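Congerin-1 (Conger myriaster, PDB 1C1F) binds beta-galactosides as a homodimeric lectin of the galectin family, although its physiological role is not yet known. Local coordinates at residues A[21-26]-A[128-133]; A[31-36]-A[90-95]; A[35-40]-A[119-124]. All blocks are in the same frame, centred on the assembly; numbering follows the deposited sequence.

Interaction 1 of 3, residues A[21-26]-A[128-133]; sequences GGFINN and DARLTL
Backbone hydrogen bonds join Gly21-Ile24 to Ala129-Leu133 as antiparallel strands. Phe23 and Arg130 form a hydrogen-bonded pair, Phe23 N giving to Arg130 O at 3.0 Å and Arg130 N to Phe23 O at 2.8 Å. A classic beta bulge places Thr132 and Leu133 opposite Gly21: Gly21 O accepts from Thr132 N at 2.9 Å, nearly straight (174°), and from Leu133 N, which lies well above the carbonyl plane. Thr132 OG1 adds a weak third bond to the same oxygen. Asn25 N is held by Asp128 O at 3.0 Å, while Asp128 OD2 turns to Gln29 N.

Among side chains, Phe23 CB sits over one face of the Arg130 guanidinium, 3.7 Å from Arg130 NH2; ring and guanidinium planes are 17° apart, but NH2 approaches the ring obliquely. The Arg130 side chain runs out extended, then bends at chi3 (65°), bringing the guanidinium beside Phe23. Thr132 CG2 meets the Phe23 ring at its edge, 4.0 Å from Phe23 CD1. On the other face, Ile24 and Ala129 rest on Phe31.

Leu133 also pairs antiparallel with the second subunit. Two backbone N-H groups and a weak hydroxyl bond satisfy Gly21 O close to that interface.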
loop_
_atom_site.group_PDB
_atom_site.type_symbol
_atom_site.label_atom_id
_atom_site.label_comp_id
_atom_site.label_asym_id
_atom_site.label_seq_id
_atom_site.Cartn_x
_atom_site.Cartn_y
_atom_site.Cartn_z
ATOM N N GLY A 21 -0.036 0.787 9.154
ATOM C CA GLY A 21 -0.247 1.843 10.113
ATOM C C GLY A 21 -1.640 2.420 9.933
ATOM O O GLY A 21 -2.270 2.355 8.855
ATOM N N GLY A 22 -2.169 3.010 10.993
ATOM C CA GLY A 22 -3.460 3.623 10.887
ATOM C C GLY A 22 -3.931 4.093 12.236
ATOM O O GLY A 22 -3.137 4.206 13.164
ATOM N N PHE A 23 -5.223 4.353 12.332
ATOM C CA PHE A 23 -5.805 4.874 13.539
ATOM C C PHE A 23 -6.895 3.981 14.022
ATOM O O PHE A 23 -7.713 3.554 13.224
ATOM C CB PHE A 23 -6.392 6.243 13.287
ATOM C CG PHE A 23 -5.296 7.246 13.041
ATOM C CD1 PHE A 23 -4.822 7.437 11.742
ATOM C CD2 PHE A 23 -4.743 7.922 14.123
ATOM C CE1 PHE A 23 -3.770 8.320 11.530
ATOM C CE2 PHE A 23 -3.690 8.803 13.898
ATOM C CZ PHE A 23 -3.204 8.998 12.605
ATOM N N ILE A 24 -6.890 3.680 15.309
ATOM C CA ILE A 24 -7.959 2.929 15.928
ATOM C C ILE A 24 -9.078 3.940 16.193
ATOM O O ILE A 24 -8.798 5.095 16.543
ATOM C CB ILE A 24 -7.406 2.302 17.236
ATOM C CG1 ILE A 24 -6.318 1.301 16.876
ATOM C CG2 ILE A 24 -8.525 1.634 18.028
ATOM C CD1 ILE A 24 -5.488 0.856 18.055
ATOM N N ASN A 25 -10.329 3.529 16.009
ATOM C CA ASN A 25 -11.492 4.338 16.309
ATOM C C ASN A 25 -11.596 4.629 17.794
ATOM O O ASN A 25 -10.990 3.962 18.639
ATOM C CB ASN A 25 -12.813 3.667 15.967
ATOM C CG ASN A 25 -13.056 3.413 14.497
ATOM O OD1 ASN A 25 -12.335 3.863 13.614
ATOM N ND2 ASN A 25 -14.083 2.673 14.155
ATOM N N ASN A 26 -12.318 5.683 18.114
ATOM C CA ASN A 26 -12.692 5.932 19.506
ATOM C C ASN A 26 -13.741 4.897 19.809
ATOM O O ASN A 26 -14.423 4.456 18.877
ATOM C CB ASN A 26 -13.307 7.282 19.694
ATOM C CG ASN A 26 -12.358 8.393 19.296
ATOM O OD1 ASN A 26 -12.758 9.384 18.692
ATOM N ND2 ASN A 26 -11.071 8.289 19.565
ATOM N N ASP A 128 -12.856 -1.791 13.729
ATOM C CA ASP A 128 -12.887 -0.432 14.187
ATOM C C ASP A 128 -11.561 0.293 14.150
ATOM O O ASP A 128 -11.035 0.735 15.180
ATOM C CB ASP A 128 -13.473 -0.426 15.606
ATOM C CG ASP A 128 -14.856 -1.055 15.661
ATOM O OD1 ASP A 128 -15.658 -0.878 14.742
ATOM O OD2 ASP A 128 -15.128 -1.768 16.614
ATOM N N ALA A 129 -10.994 0.360 12.959
ATOM C CA ALA A 129 -9.764 1.107 12.765
ATOM C C ALA A 129 -9.734 1.529 11.302
ATOM O O ALA A 129 -10.528 1.029 10.503
ATOM C CB ALA A 129 -8.566 0.253 13.047
ATOM N N ARG A 130 -8.835 2.410 10.913
ATOM C CA ARG A 130 -8.758 2.881 9.539
ATOM C C ARG A 130 -7.310 2.694 9.119
ATOM O O ARG A 130 -6.397 3.062 9.846
ATOM C CB ARG A 130 -9.166 4.351 9.504
ATOM C CG ARG A 130 -8.813 5.145 8.249
ATOM C CD ARG A 130 -9.319 6.602 8.272
ATOM N NE ARG A 130 -8.716 7.468 9.290
ATOM C CZ ARG A 130 -9.275 7.685 10.494
ATOM N NH1 ARG A 130 -10.429 7.118 10.857
ATOM N NH2 ARG A 130 -8.673 8.501 11.360
ATOM N N LEU A 131 -7.100 2.029 7.999
ATOM C CA LEU A 131 -5.772 1.821 7.470
ATOM C C LEU A 131 -5.340 3.099 6.751
ATOM O O LEU A 131 -6.121 3.617 5.963
ATOM C CB LEU A 131 -5.798 0.642 6.514
ATOM C CG LEU A 131 -4.440 0.225 5.922
ATOM C CD1 LEU A 131 -3.499 -0.233 7.029
ATOM C CD2 LEU A 131 -4.650 -0.916 4.935
ATOM N N THR A 132 -4.153 3.611 7.018
ATOM C CA THR A 132 -3.731 4.805 6.312
ATOM C C THR A 132 -2.384 4.561 5.616
ATOM O O THR A 132 -2.019 5.275 4.686
ATOM C CB THR A 132 -3.613 5.999 7.294
ATOM O OG1 THR A 132 -2.701 5.612 8.322
ATOM C CG2 THR A 132 -4.946 6.392 7.922
ATOM N N LEU A 133 -1.575 3.582 6.036
ATOM C CA LEU A 133 -0.271 3.357 5.402
ATOM C C LEU A 133 0.128 1.894 5.354
ATOM O O LEU A 133 -0.167 1.086 6.252
ATOM C CB LEU A 133 0.887 4.146 6.123
ATOM C CG LEU A 133 1.700 3.744 7.389
ATOM C CD1 LEU A 133 2.795 2.726 7.161
ATOM C CD2 LEU A 133 2.475 4.967 7.805
#

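Interaction 2 of 3, residues A[31-36]-A[90-95]; sequences FSVNVG and ITLSYD
Ile90 and Val33 meet tip to tip between the two sheets of the galectin sandwich, Ile90 CD1 lying 4.0 Å from Val33 CG2. The strands 31-35 and 90-94 run 10.4 Å apart at closest approach and at 27° to each other, a spacing bridged by side chains alone. Ile90 stretches out fully (chi2 176°), and its terminal methyl enters the notch between Val33 and the Phe31 ring, which it approaches obliquely with Phe31 CZ 4.5 Å away.

One step along, Leu92 repeats the fit. Its CD1 methyl pushes into the fork of Val35, 3.9 Å from Val35 CG1 and 4.2 Å from Val35 CG2, and also comes to 4.4 Å of Val33 CG1. The two methyls of Val33 are thus divided, CG2 serving Ile90 and CG1, anti to the backbone N, serving Leu92. Every touching residue is buried, and the contact is purely apolar.

Around this row, Val33 and Val35 lean on Leu123 of strand 122-127, and Val35 also on Leu44 of strand 41-52. Ile90 and Leu92 share Ile101 of strand 98-103, while the Phe31 ring meets that of Phe88. The contact lies close to the centre of the subunit, between the two sheets.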
loop_
_atom_site.group_PDB
_atom_site.type_symbol
_atom_site.label_atom_id
_atom_site.label_comp_id
_atom_site.label_asym_id
_atom_site.label_seq_id
_atom_site.Cartn_x
_atom_site.Cartn_y
_atom_site.Cartn_z
ATOM N N PHE A 31 -10.478 -4.673 16.051
ATOM C CA PHE A 31 -10.079 -4.536 14.668
ATOM C C PHE A 31 -9.023 -5.590 14.379
ATOM O O PHE A 31 -8.264 -6.016 15.264
ATOM C CB PHE A 31 -9.528 -3.115 14.380
ATOM C CG PHE A 31 -8.059 -2.876 14.702
ATOM C CD1 PHE A 31 -7.664 -2.623 16.025
ATOM C CD2 PHE A 31 -7.085 -3.003 13.687
ATOM C CE1 PHE A 31 -6.303 -2.440 16.313
ATOM C CE2 PHE A 31 -5.736 -2.816 14.002
ATOM C CZ PHE A 31 -5.337 -2.570 15.317
ATOM N N SER A 32 -8.981 -6.025 13.123
ATOM C CA SER A 32 -8.025 -7.003 12.705
ATOM C C SER A 32 -7.179 -6.611 11.499
ATOM O O SER A 32 -7.624 -5.835 10.635
ATOM C CB SER A 32 -8.734 -8.303 12.371
ATOM O OG SER A 32 -9.792 -8.180 11.438
ATOM N N VAL A 33 -5.992 -7.199 11.461
ATOM C CA VAL A 33 -5.148 -7.131 10.275
ATOM C C VAL A 33 -5.220 -8.556 9.717
ATOM O O VAL A 33 -5.098 -9.572 10.420
ATOM C CB VAL A 33 -3.704 -6.753 10.631
ATOM C CG1 VAL A 33 -2.905 -6.705 9.326
ATOM C CG2 VAL A 33 -3.628 -5.396 11.318
ATOM N N ASN A 34 -5.463 -8.649 8.417
ATOM C CA ASN A 34 -5.694 -9.913 7.746
ATOM C C ASN A 34 -4.809 -10.037 6.516
ATOM O O ASN A 34 -4.855 -9.146 5.647
ATOM C CB ASN A 34 -7.127 -10.014 7.292
ATOM C CG ASN A 34 -8.144 -9.803 8.378
ATOM O OD1 ASN A 34 -8.312 -10.718 9.209
ATOM N ND2 ASN A 34 -8.758 -8.632 8.483
ATOM N N VAL A 35 -3.990 -11.076 6.432
ATOM C CA VAL A 35 -3.183 -11.320 5.245
ATOM C C VAL A 35 -3.415 -12.752 4.800
ATOM O O VAL A 35 -3.542 -13.686 5.611
ATOM C CB VAL A 35 -1.642 -11.114 5.458
ATOM C CG1 VAL A 35 -1.376 -9.637 5.651
ATOM C CG2 VAL A 35 -1.120 -11.869 6.666
ATOM N N GLY A 36 -3.499 -12.925 3.495
ATOM C CA GLY A 36 -3.689 -14.222 2.895
ATOM C C GLY A 36 -3.857 -14.088 1.396
ATOM O O GLY A 36 -3.223 -13.251 0.746
ATOM N N ILE A 90 1.977 -2.050 13.001
ATOM C CA ILE A 90 2.271 -3.454 13.219
ATOM C C ILE A 90 3.122 -3.883 12.024
ATOM O O ILE A 90 2.762 -3.592 10.875
ATOM C CB ILE A 90 0.942 -4.266 13.264
ATOM C CG1 ILE A 90 0.044 -3.752 14.386
ATOM C CG2 ILE A 90 1.271 -5.748 13.441
ATOM C CD1 ILE A 90 -1.348 -4.413 14.485
ATOM N N THR A 91 4.241 -4.553 12.269
ATOM C CA THR A 91 5.085 -5.084 11.214
ATOM C C THR A 91 5.028 -6.594 11.232
ATOM O O THR A 91 5.226 -7.231 12.273
ATOM C CB THR A 91 6.545 -4.635 11.385
ATOM O OG1 THR A 91 6.506 -3.215 11.452
ATOM C CG2 THR A 91 7.461 -5.127 10.265
ATOM N N LEU A 92 4.777 -7.158 10.067
ATOM C CA LEU A 92 4.689 -8.577 9.834
ATOM C C LEU A 92 5.805 -9.008 8.891
ATOM O O LEU A 92 6.138 -8.315 7.935
ATOM C CB LEU A 92 3.369 -8.969 9.158
ATOM C CG LEU A 92 2.064 -8.407 9.665
ATOM C CD1 LEU A 92 0.940 -8.868 8.753
ATOM C CD2 LEU A 92 1.850 -8.851 11.104
ATOM N N SER A 93 6.320 -10.193 9.180
ATOM C CA SER A 93 7.236 -10.910 8.313
ATOM C C SER A 93 6.943 -12.377 8.582
ATOM O O SER A 93 6.202 -12.713 9.517
ATOM C CB SER A 93 8.693 -10.568 8.651
ATOM O OG SER A 93 9.046 -10.710 10.022
ATOM N N TYR A 94 7.505 -13.281 7.813
ATOM C CA TYR A 94 7.278 -14.694 7.959
ATOM C C TYR A 94 8.324 -15.437 7.150
ATOM O O TYR A 94 8.950 -14.889 6.227
ATOM C CB TYR A 94 5.899 -15.139 7.433
ATOM C CG TYR A 94 5.614 -14.953 5.939
ATOM C CD1 TYR A 94 5.457 -13.664 5.401
ATOM C CD2 TYR A 94 5.493 -16.077 5.105
ATOM C CE1 TYR A 94 5.164 -13.500 4.045
ATOM C CE2 TYR A 94 5.198 -15.909 3.749
ATOM C CZ TYR A 94 5.040 -14.619 3.229
ATOM O OH TYR A 94 4.774 -14.452 1.896
ATOM N N ASP A 95 8.446 -16.707 7.503
ATOM C CA ASP A 95 9.170 -17.671 6.712
ATOM C C ASP A 95 8.176 -18.818 6.503
ATOM O O ASP A 95 7.040 -18.766 6.955
ATOM C CB ASP A 95 10.448 -18.118 7.459
ATOM C CG ASP A 95 10.338 -18.562 8.912
ATOM O OD1 ASP A 95 9.400 -19.255 9.291
ATOM O OD2 ASP A 95 11.218 -18.218 9.685
#

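Interaction 3 of 3, residues A[35-40]-A[119-124]; sequences VGESMN and FLPFLS
With CG anti to the backbone N (chi1 175°), Phe122 lays one face of its ring against the backbone at Ser38 and Met39, while Glu37, bent at chi2 (-61°), folds its carboxylate back over Pro121. That ring face takes Ser38 C and Met39 N, both 3.6 Å above its plane and offset toward the rim. Met39 CG closes on the far end of the ring, 3.6 Å from Phe122 CZ, before its chain turns away. The Glu37 carboxylate stays at van der Waals range, Glu37 OE2 lying 3.7 Å from Pro121 CD.

The backbones are joined where the chain leaves strand 30-35 and turns a corner. Gly36 and Phe122 form an antiparallel hydrogen-bonded pair: Gly36 N gives to Phe122 O at 3.1 Å, and Phe122 N to Gly36 O at 2.9 Å, the latter noticeably bent at 136°. Gly36 O also has Pro121 CD beside it at 3.2 Å. Next along, Val35 and Leu123 are a non-hydrogen-bonded pair, with Val35 CG1 3.7 Å from Leu123 CD1 on the inner face, and Leu120 CD1 flanks the other methyl of Val35. Within the loop, Ser38 OG accepts from Asn40 N, an ST turn.

Phe122 and Leu123 pair in parallel with a strand of the second subunit, and Lys8 of that subunit packs on Met39 and Phe122. The contact therefore splits in character: aliphatic side chains on the core side, a ring lying against the Ser38-Met39 peptide on the other. Two backbone bonds between them fix the corner, while the Glu37 carboxylate makes van der Waals contact with Pro121 here and has its long, weak ion-pair partner, Lys117, outside the two segments.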
loop_
_atom_site.group_PDB
_atom_site.type_symbol
_atom_site.label_atom_id
_atom_site.label_comp_id
_atom_site.label_asym_id
_atom_site.label_seq_id
_atom_site.Cartn_x
_atom_site.Cartn_y
_atom_site.Cartn_z
ATOM N N VAL A 35 -3.990 -11.076 6.432
ATOM C CA VAL A 35 -3.183 -11.320 5.245
ATOM C C VAL A 35 -3.415 -12.752 4.800
ATOM O O VAL A 35 -3.542 -13.686 5.611
ATOM C CB VAL A 35 -1.642 -11.114 5.458
ATOM C CG1 VAL A 35 -1.376 -9.637 5.651
ATOM C CG2 VAL A 35 -1.120 -11.869 6.666
ATOM N N GLY A 36 -3.499 -12.925 3.495
ATOM C CA GLY A 36 -3.689 -14.222 2.895
ATOM C C GLY A 36 -3.857 -14.088 1.396
ATOM O O GLY A 36 -3.223 -13.251 0.746
ATOM N N GLU A 37 -4.733 -14.912 0.872
ATOM C CA GLU A 37 -5.013 -14.969 -0.544
ATOM C C GLU A 37 -6.262 -14.151 -0.851
ATOM O O GLU A 37 -6.347 -13.554 -1.918
ATOM C CB GLU A 37 -5.252 -16.413 -1.011
ATOM C CG GLU A 37 -4.327 -17.534 -0.527
ATOM C CD GLU A 37 -2.852 -17.407 -0.900
ATOM O OE1 GLU A 37 -2.494 -17.765 -2.021
ATOM O OE2 GLU A 37 -2.048 -16.970 -0.066
ATOM N N SER A 38 -7.286 -14.100 0.017
ATOM C CA SER A 38 -8.525 -13.359 -0.224
ATOM C C SER A 38 -9.179 -13.117 1.113
ATOM O O SER A 38 -8.655 -13.602 2.102
ATOM C CB SER A 38 -9.478 -14.173 -1.066
ATOM O OG SER A 38 -9.845 -15.347 -0.338
ATOM N N MET A 39 -10.340 -12.511 1.225
ATOM C CA MET A 39 -11.033 -12.381 2.486
ATOM C C MET A 39 -11.427 -13.769 2.998
ATOM O O MET A 39 -11.646 -13.950 4.195
ATOM C CB MET A 39 -12.337 -11.568 2.367
ATOM C CG MET A 39 -12.198 -10.149 1.843
ATOM S SD MET A 39 -13.764 -9.307 1.484
ATOM C CE MET A 39 -14.429 -10.401 0.254
ATOM N N ASN A 40 -11.515 -14.796 2.134
ATOM C CA ASN A 40 -11.920 -16.119 2.593
ATOM C C ASN A 40 -10.814 -17.067 2.960
ATOM O O ASN A 40 -11.013 -18.093 3.625
ATOM C CB ASN A 40 -12.774 -16.819 1.550
ATOM C CG ASN A 40 -14.243 -16.494 1.790
ATOM O OD1 ASN A 40 -14.735 -15.421 1.424
ATOM N ND2 ASN A 40 -14.997 -17.370 2.453
ATOM N N PHE A 119 4.131 -16.581 -0.385
ATOM C CA PHE A 119 3.724 -15.353 -1.034
ATOM C C PHE A 119 2.304 -15.090 -0.544
ATOM O O PHE A 119 1.506 -16.036 -0.489
ATOM C CB PHE A 119 3.725 -15.517 -2.558
ATOM C CG PHE A 119 3.181 -14.269 -3.260
ATOM C CD1 PHE A 119 3.885 -13.052 -3.191
ATOM C CD2 PHE A 119 1.963 -14.330 -3.953
ATOM C CE1 PHE A 119 3.383 -11.911 -3.818
ATOM C CE2 PHE A 119 1.471 -13.176 -4.577
ATOM C CZ PHE A 119 2.175 -11.970 -4.503
ATOM N N LEU A 120 1.999 -13.857 -0.147
ATOM C CA LEU A 120 0.658 -13.520 0.304
ATOM C C LEU A 120 0.173 -12.330 -0.494
ATOM O O LEU A 120 0.717 -11.232 -0.325
ATOM C CB LEU A 120 0.664 -13.176 1.783
ATOM C CG LEU A 120 1.105 -14.329 2.688
ATOM C CD1 LEU A 120 1.359 -13.797 4.062
ATOM C CD2 LEU A 120 0.054 -15.420 2.675
ATOM N N PRO A 121 -0.788 -12.508 -1.405
ATOM C CA PRO A 121 -1.258 -11.460 -2.302
ATOM C C PRO A 121 -2.228 -10.438 -1.752
ATOM O O PRO A 121 -2.432 -9.420 -2.420
ATOM C CB PRO A 121 -1.841 -12.225 -3.457
ATOM C CG PRO A 121 -2.430 -13.427 -2.791
ATOM C CD PRO A 121 -1.360 -13.792 -1.796
ATOM N N PHE A 122 -2.816 -10.653 -0.561
ATOM C CA PHE A 122 -3.918 -9.857 -0.074
ATOM C C PHE A 122 -3.736 -9.388 1.369
ATOM O O PHE A 122 -3.317 -10.137 2.259
ATOM C CB PHE A 122 -5.179 -10.731 -0.238
ATOM C CG PHE A 122 -6.483 -10.167 0.303
ATOM C CD1 PHE A 122 -6.835 -10.390 1.644
ATOM C CD2 PHE A 122 -7.313 -9.423 -0.540
ATOM C CE1 PHE A 122 -8.023 -9.849 2.134
ATOM C CE2 PHE A 122 -8.499 -8.891 -0.032
ATOM C CZ PHE A 122 -8.845 -9.102 1.299
ATOM N N LEU A 123 -4.156 -8.145 1.543
ATOM C CA LEU A 123 -4.135 -7.477 2.827
ATOM C C LEU A 123 -5.432 -6.724 3.062
ATOM O O LEU A 123 -5.914 -5.991 2.183
ATOM C CB LEU A 123 -2.944 -6.471 2.907
ATOM C CG LEU A 123 -2.915 -5.471 4.078
ATOM C CD1 LEU A 123 -2.729 -6.226 5.386
ATOM C CD2 LEU A 123 -1.791 -4.469 3.901
ATOM N N SER A 124 -6.007 -6.886 4.264
ATOM C CA SER A 124 -7.129 -6.081 4.647
ATOM C C SER A 124 -7.083 -5.769 6.145
ATOM O O SER A 124 -6.591 -6.558 6.963
ATOM C CB SER A 124 -8.424 -6.814 4.337
ATOM O OG SER A 124 -8.538 -8.046 5.059
#

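Overall arrangement
From the N terminus, the chain first runs through 21-26, which waits until 128-133 for its partner, so interaction 1 closes the widest loop, about a hundred residues. Both other contacts fall within it. Interactions 2 and 3 start from one stretch and share Val35 and Gly36: 31-36 meets 90-95 first, and 35-40 meets 119-124 later. Interactions 1 and 3 each join the outermost strand, within this chain, of one sheet to its neighbour, and both sheets run on into the second subunit; interaction 2 packs one sheet on the other. Phe31 touches Ile24 and Ala129, linking interactions 1 and 2.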